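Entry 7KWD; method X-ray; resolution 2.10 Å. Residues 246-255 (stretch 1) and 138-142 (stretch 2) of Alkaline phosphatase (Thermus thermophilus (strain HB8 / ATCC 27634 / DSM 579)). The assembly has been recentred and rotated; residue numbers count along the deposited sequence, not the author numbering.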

ATOM      1  N   SER A 246     -15.577  16.681  17.198  1.00 25.91           N
ATOM      2  CA  SER A 246     -14.451  16.124  16.463  1.00 28.91           C
ATOM      3  C   SER A 246     -13.764  15.053  17.310  1.00 26.97           C
ATOM      4  O   SER A 246     -13.897  15.014  18.535  1.00 28.38           O
ATOM      5  CB  SER A 246     -13.432  17.219  16.121  1.00 28.20           C
ATOM      6  OG  SER A 246     -12.907  17.787  17.320  1.00 24.35           O
ATOM      7  N   LEU A 247     -12.990  14.193  16.659  1.00 26.63           N
ATOM      8  CA  LEU A 247     -12.210  13.244  17.453  1.00 21.84           C
ATOM      9  C   LEU A 247     -11.343  13.988  18.472  1.00 28.69           C
ATOM     10  O   LEU A 247     -11.259  13.591  19.647  1.00 25.21           O
ATOM     11  CB  LEU A 247     -11.388  12.357  16.533  1.00 24.35           C
ATOM     12  CG  LEU A 247     -10.686  11.178  17.238  1.00 23.61           C
ATOM     13  CD1 LEU A 247     -11.665  10.319  17.998  1.00 23.19           C
ATOM     14  CD2 LEU A 247      -9.941  10.358  16.177  1.00 26.04           C
ATOM     15  N   LYS A 248     -10.726  15.099  18.051  1.00 25.22           N
ATOM     16  CA  LYS A 248      -9.893  15.874  18.970  1.00 20.98           C
ATOM     17  C   LYS A 248     -10.669  16.296  20.206  1.00 23.02           C
ATOM     18  O   LYS A 248     -10.173  16.168  21.344  1.00 21.78           O
ATOM     19  CB  LYS A 248      -9.342  17.119  18.256  1.00 24.74           C
ATOM     20  CG  LYS A 248      -8.466  18.018  19.159  1.00 31.25           C
ATOM     21  CD  LYS A 248      -8.017  19.253  18.360  1.00 37.20           C
ATOM     22  CE  LYS A 248      -6.980  20.103  19.099  1.00 39.67           C
ATOM     23  NZ  LYS A 248      -6.685  21.332  18.297  1.00 47.04           N
ATOM     24  N   GLU A 249     -11.877  16.833  20.013  1.00 22.95           N
ATOM     25  CA  GLU A 249     -12.668  17.299  21.155  1.00 31.37           C
ATOM     26  C   GLU A 249     -12.934  16.170  22.136  1.00 27.03           C
ATOM     27  O   GLU A 249     -12.977  16.383  23.352  1.00 29.21           O
ATOM     28  CB  GLU A 249     -13.998  17.903  20.677  1.00 27.26           C
ATOM     29  CG  GLU A 249     -13.854  19.345  20.151  1.00 34.35           C
ATOM     30  CD  GLU A 249     -15.089  19.895  19.426  1.00 33.59           C
ATOM     31  OE1 GLU A 249     -15.841  19.141  18.758  1.00 30.98           O
ATOM     32  OE2 GLU A 249     -15.292  21.116  19.522  1.00 46.22           O
ATOM     33  N   MET A 250     -13.157  14.966  21.622  1.00 27.90           N
ATOM     34  CA  MET A 250     -13.394  13.825  22.503  1.00 21.88           C
ATOM     35  C   MET A 250     -12.120  13.445  23.250  1.00 21.52           C
ATOM     36  O   MET A 250     -12.154  13.235  24.466  1.00 21.04           O
ATOM     37  CB  MET A 250     -13.937  12.650  21.682  1.00 18.93           C
ATOM     38  CG  MET A 250     -15.401  12.841  21.265  1.00 26.68           C
ATOM     39  SD  MET A 250     -16.188  11.402  20.542  1.00 27.00           S
ATOM     40  CE  MET A 250     -15.747  11.362  18.926  1.00 24.82           C
ATOM     41  N   VAL A 251     -10.972  13.400  22.558  1.00 21.36           N
ATOM     42  CA  VAL A 251      -9.716  13.126  23.267  1.00 25.39           C
ATOM     43  C   VAL A 251      -9.423  14.201  24.323  1.00 26.27           C
ATOM     44  O   VAL A 251      -8.974  13.888  25.438  1.00 23.99           O
ATOM     45  CB  VAL A 251      -8.562  12.982  22.260  1.00 22.94           C
ATOM     46  CG1 VAL A 251      -7.262  12.840  22.988  1.00 27.81           C
ATOM     47  CG2 VAL A 251      -8.783  11.742  21.355  1.00 26.98           C
ATOM     48  N   GLN A 252      -9.647  15.484  23.994  1.00 28.89           N
ATOM     49  CA  GLN A 252      -9.365  16.546  24.971  1.00 26.55           C
ATOM     50  C   GLN A 252     -10.121  16.316  26.274  1.00 29.50           C
ATOM     51  O   GLN A 252      -9.605  16.639  27.354  1.00 32.73           O
ATOM     52  CB  GLN A 252      -9.734  17.919  24.404  1.00 27.43           C
ATOM     53  CG  GLN A 252      -8.873  18.342  23.249  1.00 30.54           C
ATOM     54  CD  GLN A 252      -9.281  19.684  22.650  1.00 39.78           C
ATOM     55  OE1 GLN A 252     -10.379  19.834  22.072  1.00 29.09           O
ATOM     56  NE2 GLN A 252      -8.366  20.659  22.719  1.00 33.65           N
ATOM     57  N   ALA A 253     -11.321  15.731  26.199  1.00 25.39           N
ATOM     58  CA  ALA A 253     -12.075  15.441  27.412  1.00 26.64           C
ATOM     59  C   ALA A 253     -11.553  14.202  28.119  1.00 28.76           C
ATOM     60  O   ALA A 253     -11.562  14.137  29.352  1.00 26.74           O
ATOM     61  CB  ALA A 253     -13.566  15.268  27.082  1.00 23.48           C
ATOM     62  N   ALA A 254     -11.105  13.200  27.367  1.00 25.19           N
ATOM     63  CA  ALA A 254     -10.741  11.938  27.998  1.00 25.15           C
ATOM     64  C   ALA A 254      -9.359  11.998  28.629  1.00 27.66           C
ATOM     65  O   ALA A 254      -9.142  11.458  29.717  1.00 26.84           O
ATOM     66  CB  ALA A 254     -10.786  10.807  26.972  1.00 22.89           C
ATOM     67  N   LEU A 255      -8.417  12.618  27.949  1.00 24.48           N
ATOM     68  CA  LEU A 255      -7.020  12.496  28.346  1.00 24.52           C
ATOM     69  C   LEU A 255      -6.781  13.029  29.743  1.00 27.96           C
ATOM     70  O   LEU A 255      -6.215  12.301  30.572  1.00 24.69           O
ATOM     71  CB  LEU A 255      -6.167  13.209  27.301  1.00 30.01           C
ATOM     72  CG  LEU A 255      -4.692  12.891  27.157  1.00 37.05           C
ATOM     73  CD1 LEU A 255      -4.401  11.421  27.050  1.00 29.22           C
ATOM     74  CD2 LEU A 255      -4.229  13.648  25.885  1.00 41.14           C
TER
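Stretch 2 (138-142) LVTTT

What forms the apolar centre of the contact? Val139 does: its CA-to-CB bond points toward the helix, and its two methyls meet four helical residues. CG1 of Val139 lies 3.6 Å from CB of Met250, 4.0 Å from CD1 of Leu247 and 4.1 Å from CG2 of Val251, while CG2 of Val139 rests 3.7 Å from CB of Ala254, whose CA-to-CB bond points toward the strand. Val139 has chi1 in the t well and gives up more surface than any other residue here.

How do the two backbones run past each other? Residues 138-140 are an extended strand and 247-255 a helix, their axes 8.4 Å apart at closest approach and their directions 167° apart, nearly antiparallel. The chain of stretch 2 therefore advances toward the start of the helix: CA of Val139 is 6.8 Å from CA of Met250, and CA of Thr141 is 6.4 Å from CA of Leu247. Strand alternation turns the CA-to-CB bonds of Leu138 and Thr140 away from the helix.

What happens beyond the valine? Leu247, whose CA-to-CB bond points sideways, brings its end nearer, with CD1 3.9 Å from CG2 of Thr141. Met250 reaches along the strand until its CE lies 3.3 Å from the backbone O of Thr140, a close approach of a methyl to a carbonyl.

Where does the contact become polar? No hydrogen bond joins the stretches; the side-chain hydrogen bonds found here lie within each stretch, among residues of which Ser246, Glu249 and Thr142 do not touch the other stretch. Where the chain turns a corner at Thr141 and Thr142, Thr142 N donates to Thr140 OG1 at 2.9 Å, an atom also bonded elsewhere in the structure. At the helix start, Ser246 OG caps the helix by accepting from Glu249 N at 3.0 Å, and Ser246 N donates in return to Glu249 OE1 at 2.9 Å.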

ATOM      1  N   LEU A 138     -12.011   4.533  26.192  1.00 21.59           N
ATOM      2  CA  LEU A 138     -12.269   4.206  24.793  1.00 18.41           C
ATOM      3  C   LEU A 138     -12.874   5.431  24.103  1.00 22.32           C
ATOM      4  O   LEU A 138     -13.926   5.935  24.511  1.00 24.06           O
ATOM      5  CB  LEU A 138     -13.207   3.003  24.674  1.00 22.36           C
ATOM      6  CG  LEU A 138     -12.743   1.707  25.356  1.00 26.94           C
ATOM      7  CD1 LEU A 138     -13.834   0.638  25.385  1.00 23.59           C
ATOM      8  CD2 LEU A 138     -11.514   1.167  24.641  1.00 25.86           C
ATOM      9  N   VAL A 139     -12.223   5.904  23.060  1.00 20.40           N
ATOM     10  CA  VAL A 139     -12.662   7.099  22.356  1.00 21.07           C
ATOM     11  C   VAL A 139     -12.670   6.784  20.883  1.00 24.94           C
ATOM     12  O   VAL A 139     -11.638   6.363  20.333  1.00 22.44           O
ATOM     13  CB  VAL A 139     -11.737   8.304  22.639  1.00 19.01           C
ATOM     14  CG1 VAL A 139     -12.242   9.524  21.857  1.00 26.94           C
ATOM     15  CG2 VAL A 139     -11.715   8.615  24.115  1.00 18.07           C
ATOM     16  N   THR A 140     -13.810   7.001  20.227  1.00 21.65           N
ATOM     17  CA  THR A 140     -13.855   6.654  18.812  1.00 22.04           C
ATOM     18  C   THR A 140     -14.884   7.471  18.055  1.00 23.54           C
ATOM     19  O   THR A 140     -15.780   8.058  18.648  1.00 26.80           O
ATOM     20  CB  THR A 140     -14.177   5.166  18.636  1.00 25.80           C
ATOM     21  OG1 THR A 140     -14.333   4.855  17.253  1.00 26.33           O
ATOM     22  CG2 THR A 140     -15.469   4.825  19.368  1.00 26.20           C
ATOM     23  N   THR A 141     -14.729   7.507  16.733  1.00 22.22           N
ATOM     24  CA  THR A 141     -15.720   8.105  15.851  1.00 22.92           C
ATOM     25  C   THR A 141     -16.743   7.091  15.354  1.00 24.02           C
ATOM     26  O   THR A 141     -17.719   7.491  14.705  1.00 26.02           O
ATOM     27  CB  THR A 141     -15.050   8.769  14.636  1.00 27.14           C
ATOM     28  OG1 THR A 141     -14.227   7.808  13.957  1.00 24.62           O
ATOM     29  CG2 THR A 141     -14.210   9.966  15.056  1.00 30.06           C
ATOM     30  N   THR A 142     -16.544   5.795  15.619  1.00 23.41           N
ATOM     31  CA  THR A 142     -17.607   4.837  15.386  1.00 24.21           C
ATOM     32  C   THR A 142     -18.570   4.848  16.571  1.00 24.00           C
ATOM     33  O   THR A 142     -18.352   5.546  17.576  1.00 24.63           O
ATOM     34  CB  THR A 142     -17.046   3.424  15.181  1.00 22.23           C
ATOM     35  OG1 THR A 142     -16.450   2.974  16.407  1.00 23.97           O
ATOM     36  CG2 THR A 142     -15.992   3.387  14.058  1.00 24.70           C
TER